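Local coordinates for protein purine nucleoside phosphorylase (Bacillus licheniformis, PDB 6DZD) that probably catalyses the zinc-dependent phosphorolysis of adenosine, inosine and methylthioadenosine, and may also deaminate adenosine, at residues 115-120 against 165-170; 90-93 against 97-100. All coordinates share one frame; numbering follows the deposited sequence.

Following the chain from its N terminus, contact 2 comes first: strand 91-93 ends and the chain turns back at 97-100, so that a histidine and an aspartate close a short local loop. Contact 1 opens only after this, at strand 115-118, and closes a longer loop in the later part of helix 159-169; the two are therefore in series, neither nested nor crossed. They meet in space because strands 91-93 and 115-118 are parallel neighbours at one margin of a mixed sheet. Backbone bonds probably link His92 with Gly115 and Tyr117. Contact 2 thus fastens a surface loop to an outermost strand of the sheet, while contact 1 joins the next strand to a helix.

Contact 1 (115-120 against 165-170); sequences GLYTDR and DMWIRR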
loop_
_atom_site.group_PDB
_atom_site.type_symbol
_atom_site.label_atom_id
_atom_site.label_comp_id
_atom_site.label_asym_id
_atom_site.label_seq_id
_atom_site.Cartn_x
_atom_site.Cartn_y
_atom_site.Cartn_z
ATOM N N GLY A 115 6.142 5.720 3.400
ATOM C CA GLY A 115 4.977 5.934 4.239
ATOM C C GLY A 115 4.513 7.372 4.121
ATOM O O GLY A 115 5.333 8.299 4.104
ATOM N N LEU A 116 3.203 7.578 4.016
ATOM C CA LEU A 116 2.656 8.916 3.847
ATOM C C LEU A 116 1.438 9.076 4.744
ATOM O O LEU A 116 0.651 8.137 4.904
ATOM C CB LEU A 116 2.271 9.185 2.389
ATOM C CG LEU A 116 3.367 9.139 1.330
ATOM C CD1 LEU A 116 2.748 8.989 -0.039
ATOM C CD2 LEU A 116 4.277 10.372 1.401
ATOM N N TYR A 117 1.290 10.258 5.338
ATOM C CA TYR A 117 0.070 10.563 6.066
ATOM C C TYR A 117 -0.120 12.066 6.107
ATOM O O TYR A 117 0.836 12.826 5.960
ATOM C CB TYR A 117 0.100 9.970 7.464
ATOM C CG TYR A 117 0.855 10.755 8.502
ATOM C CD1 TYR A 117 0.211 11.719 9.267
ATOM C CD2 TYR A 117 2.201 10.493 8.761
ATOM C CE1 TYR A 117 0.883 12.423 10.250
ATOM C CE2 TYR A 117 2.885 11.191 9.747
ATOM C CZ TYR A 117 2.215 12.161 10.488
ATOM O OH TYR A 117 2.863 12.878 11.461
ATOM N N THR A 118 -1.363 12.488 6.337
ATOM C CA THR A 118 -1.668 13.913 6.332
ATOM C C THR A 118 -2.926 14.163 7.150
ATOM O O THR A 118 -3.692 13.239 7.433
ATOM C CB THR A 118 -1.848 14.439 4.898
ATOM O OG1 THR A 118 -1.793 15.872 4.890
ATOM C CG2 THR A 118 -3.196 13.993 4.317
ATOM N N ASP A 119 -3.107 15.423 7.566
ATOM C CA ASP A 119 -4.363 15.872 8.168
ATOM C C ASP A 119 -5.045 16.966 7.347
ATOM O O ASP A 119 -6.052 17.522 7.798
ATOM C CB ASP A 119 -4.182 16.336 9.624
ATOM C CG ASP A 119 -3.158 17.457 9.792
ATOM O OD1 ASP A 119 -2.783 18.117 8.800
ATOM O OD2 ASP A 119 -2.730 17.682 10.951
ATOM N N ARG A 120 -4.509 17.307 6.145
ATOM C CA ARG A 120 -4.996 18.391 5.307
ATOM C C ARG A 120 -6.083 17.892 4.354
ATOM O O ARG A 120 -6.040 16.746 3.888
ATOM C CB ARG A 120 -3.842 18.991 4.500
ATOM C CG ARG A 120 -2.559 19.056 5.259
ATOM C CD ARG A 120 -2.564 20.212 6.264
ATOM N NE ARG A 120 -1.293 20.946 6.257
ATOM C CZ ARG A 120 -1.084 22.054 5.548
ATOM N NH1 ARG A 120 -2.080 22.553 4.820
ATOM N NH2 ARG A 120 0.100 22.663 5.574
ATOM N N ASP A 165 3.188 4.556 15.800
ATOM C CA ASP A 165 3.992 5.262 16.793
ATOM C C ASP A 165 4.085 6.753 16.460
ATOM O O ASP A 165 4.129 7.600 17.364
ATOM C CB ASP A 165 5.378 4.612 16.910
ATOM C CG ASP A 165 6.101 5.006 18.203
ATOM O OD1 ASP A 165 5.534 4.794 19.314
ATOM O OD2 ASP A 165 7.237 5.551 18.115
ATOM N N MET A 166 4.132 7.084 15.162
ATOM C CA MET A 166 4.169 8.476 14.718
ATOM C C MET A 166 2.848 9.184 14.981
ATOM O O MET A 166 2.841 10.379 15.288
ATOM C CB MET A 166 4.530 8.556 13.235
ATOM C CG MET A 166 5.348 9.759 12.854
ATOM S SD MET A 166 6.406 9.427 11.413
ATOM C CE MET A 166 7.984 9.072 12.194
ATOM N N TRP A 167 1.717 8.493 14.821
ATOM C CA TRP A 167 0.442 9.142 15.134
ATOM C C TRP A 167 0.272 9.311 16.638
ATOM O O TRP A 167 -0.325 10.293 17.104
ATOM C CB TRP A 167 -0.731 8.353 14.548
ATOM C CG TRP A 167 -0.841 8.495 13.056
ATOM C CD1 TRP A 167 0.118 8.958 12.198
ATOM C CD2 TRP A 167 -1.960 8.159 12.255
ATOM N NE1 TRP A 167 -0.343 8.937 10.914
ATOM C CE2 TRP A 167 -1.621 8.451 10.920
ATOM C CE3 TRP A 167 -3.228 7.649 12.535
ATOM C CZ2 TRP A 167 -2.502 8.247 9.866
ATOM C CZ3 TRP A 167 -4.096 7.438 11.494
ATOM C CH2 TRP A 167 -3.729 7.739 10.168
ATOM N N ILE A 168 0.765 8.341 17.408
ATOM C CA ILE A 168 0.661 8.418 18.853
ATOM C C ILE A 168 1.589 9.488 19.386
ATOM O O ILE A 168 1.192 10.299 20.232
ATOM C CB ILE A 168 0.941 7.049 19.490
ATOM C CG1 ILE A 168 -0.223 6.104 19.217
ATOM C CG2 ILE A 168 1.133 7.190 20.977
ATOM C CD1 ILE A 168 0.051 4.701 19.649
ATOM N N ARG A 169 2.829 9.528 18.897
ATOM C CA ARG A 169 3.812 10.403 19.534
ATOM C C ARG A 169 3.847 11.814 18.956
ATOM O O ARG A 169 4.058 12.770 19.700
ATOM C CB ARG A 169 5.211 9.773 19.461
ATOM C CG ARG A 169 5.348 8.462 20.255
ATOM C CD ARG A 169 6.742 7.854 20.168
ATOM N NE ARG A 169 7.457 8.015 21.446
ATOM C CZ ARG A 169 7.514 7.094 22.412
ATOM N NH1 ARG A 169 6.898 5.913 22.278
ATOM N NH2 ARG A 169 8.175 7.360 23.524
ATOM N N ARG A 170 3.663 11.985 17.652
ATOM C CA ARG A 170 3.681 13.330 17.087
ATOM C C ARG A 170 2.298 13.950 16.986
ATOM O O ARG A 170 2.177 15.178 17.085
ATOM C CB ARG A 170 4.284 13.339 15.677
ATOM C CG ARG A 170 5.768 13.577 15.582
ATOM C CD ARG A 170 6.507 12.258 15.427
ATOM N NE ARG A 170 7.644 12.349 14.512
ATOM C CZ ARG A 170 8.649 11.477 14.489
ATOM N NH1 ARG A 170 9.640 11.635 13.615
ATOM N NH2 ARG A 170 8.667 10.450 15.348
#
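Tyr117 and Trp167 form a T-shaped (edge-to-face) aromatic pair that joins the mixed sheet, through strand 115-118, to helix 159-169. Along the helix, Met166 is the first to touch: its CG lies 4.2 Å from Tyr117 CE2, approaching the phenol ring obliquely, and the side chain then leads away from the strand. Trp167 follows, and its indole carries most of the contact from the helix side. CG of Trp167 stands anti to its own carbonyl carbon (chi1 -74°), and from there the indole extends toward the strand with its NE1 corner over one face of the phenol. NE1 comes to 3.2 Å from Tyr117 CG, off-centre on that face, and the five-membered ring is tilted by 61° to the tyrosine plane. The six-membered part of the indole reaches past the ring to the tyrosine methylene, while Leu144 of strand 144-150 packs against both aromatic side chains. Arg170 adds a last, marginal touch, its aliphatic CB standing 4.5 Å from Tyr117 OH. Replacing Tyr117 by an alanine would probably leave the NE1 edge of Trp167 without its aromatic face and deprive Glu171 of the phenol hydroxyl to which it is hydrogen-bonded. A single carboxylate oxygen, Glu171 OE1, meets both Tyr117 OH in this hydrogen bond and Lys93 NZ in a salt bridge.

Contact 2 (90-93 against 97-100); sequences RIHK and GDRA
The imidazole of His92 and the carboxylate of Asp98 meet at the ring's edge, and neither face of the imidazole is used by the 97-100 segment. NE2 of His92 donates to Asp98 OD2 at 2.8 Å, with an N-H...O angle of 158°. The acceptor lies almost exactly in the imidazole plane, but the two flat groups are not coplanar: their planes are turned 63° apart, and the N-H reaches OD2 from above the carboxylate plane. The side chains approach from opposite directions. His92 extends from the strand with CG anti to the backbone N (chi1 178°), which carries NE2 outward toward the loop. OD2 is gripped by a second donor, the backbone N of Thr95, so a single carboxylate oxygen ties the histidine to the turn just after the strand. Around the imidazole, Leu110, Thr113 and Leu116 make further side-chain contacts. Away from the zinc and potassium sites, this is a His-carboxylate hydrogen bond at the protein surface, fastening the 3-10 segment that runs through 97-98 to the edge strand 91-93 that precedes it.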
loop_
_atom_site.group_PDB
_atom_site.type_symbol
_atom_site.label_atom_id
_atom_site.label_comp_id
_atom_site.label_asym_id
_atom_site.label_seq_id
_atom_site.Cartn_x
_atom_site.Cartn_y
_atom_site.Cartn_z
ATOM N N ARG A 90 10.808 5.118 5.727
ATOM C CA ARG A 90 10.622 6.549 5.921
ATOM C C ARG A 90 9.153 6.933 5.741
ATOM O O ARG A 90 8.515 6.563 4.748
ATOM C CB ARG A 90 11.503 7.331 4.948
ATOM C CG ARG A 90 11.556 8.824 5.210
ATOM C CD ARG A 90 12.457 9.540 4.202
ATOM N N ILE A 91 8.618 7.669 6.712
ATOM C CA ILE A 91 7.247 8.157 6.684
ATOM C C ILE A 91 7.278 9.671 6.634
ATOM O O ILE A 91 7.865 10.312 7.508
ATOM C CB ILE A 91 6.453 7.700 7.909
ATOM C CG1 ILE A 91 6.546 6.193 8.033
ATOM C CG2 ILE A 91 5.025 8.175 7.783
ATOM C CD1 ILE A 91 5.869 5.637 9.263
ATOM N N HIS A 92 6.591 10.243 5.666
ATOM C CA HIS A 92 6.624 11.677 5.452
ATOM C C HIS A 92 5.245 12.233 5.746
ATOM O O HIS A 92 4.240 11.681 5.288
ATOM C CB HIS A 92 7.048 11.983 4.018
ATOM C CG HIS A 92 7.063 13.436 3.678
ATOM N ND1 HIS A 92 8.206 14.205 3.744
ATOM C CD2 HIS A 92 6.079 14.259 3.244
ATOM C CE1 HIS A 92 7.923 15.441 3.368
ATOM N NE2 HIS A 92 6.640 15.499 3.059
ATOM N N LYS A 93 5.197 13.305 6.533
ATOM C CA LYS A 93 3.949 14.000 6.823
ATOM C C LYS A 93 3.711 14.999 5.696
ATOM O O LYS A 93 4.375 16.041 5.629
ATOM C CB LYS A 93 4.011 14.681 8.186
ATOM C CG LYS A 93 2.850 15.567 8.449
ATOM C CD LYS A 93 2.755 15.980 9.915
ATOM C CE LYS A 93 1.430 16.700 10.157
ATOM N NZ LYS A 93 1.270 17.238 11.528
ATOM N N GLY A 97 2.572 22.306 0.821
ATOM C CA GLY A 97 3.716 22.523 -0.041
ATOM C C GLY A 97 4.121 21.308 -0.845
ATOM O O GLY A 97 4.699 21.451 -1.921
ATOM N N ASP A 98 3.815 20.103 -0.356
ATOM C CA ASP A 98 4.158 18.874 -1.063
ATOM C C ASP A 98 3.252 18.596 -2.235
ATOM O O ASP A 98 3.463 17.590 -2.920
ATOM C CB ASP A 98 4.075 17.651 -0.149
ATOM C CG ASP A 98 5.131 17.641 0.914
ATOM O OD1 ASP A 98 6.304 17.941 0.607
ATOM O OD2 ASP A 98 4.764 17.330 2.063
ATOM N N ARG A 99 2.222 19.410 -2.437
ATOM C CA ARG A 99 1.232 19.134 -3.467
ATOM C C ARG A 99 1.908 18.902 -4.806
ATOM O O ARG A 99 2.958 19.485 -5.102
ATOM C CB ARG A 99 0.258 20.293 -3.584
ATOM C CG ARG A 99 -1.137 19.972 -3.155
ATOM C CD ARG A 99 -1.985 21.236 -3.199
ATOM N NE ARG A 99 -3.352 20.867 -2.918
ATOM C CZ ARG A 99 -3.832 20.747 -1.693
ATOM N NH1 ARG A 99 -3.045 20.993 -0.657
ATOM N NH2 ARG A 99 -5.087 20.374 -1.510
ATOM N N ALA A 100 1.327 17.992 -5.583
ATOM C CA ALA A 100 1.729 17.655 -6.948
ATOM C C ALA A 100 3.124 17.032 -7.035
ATOM O O ALA A 100 3.598 16.758 -8.145
ATOM C CB ALA A 100 1.648 18.879 -7.875
#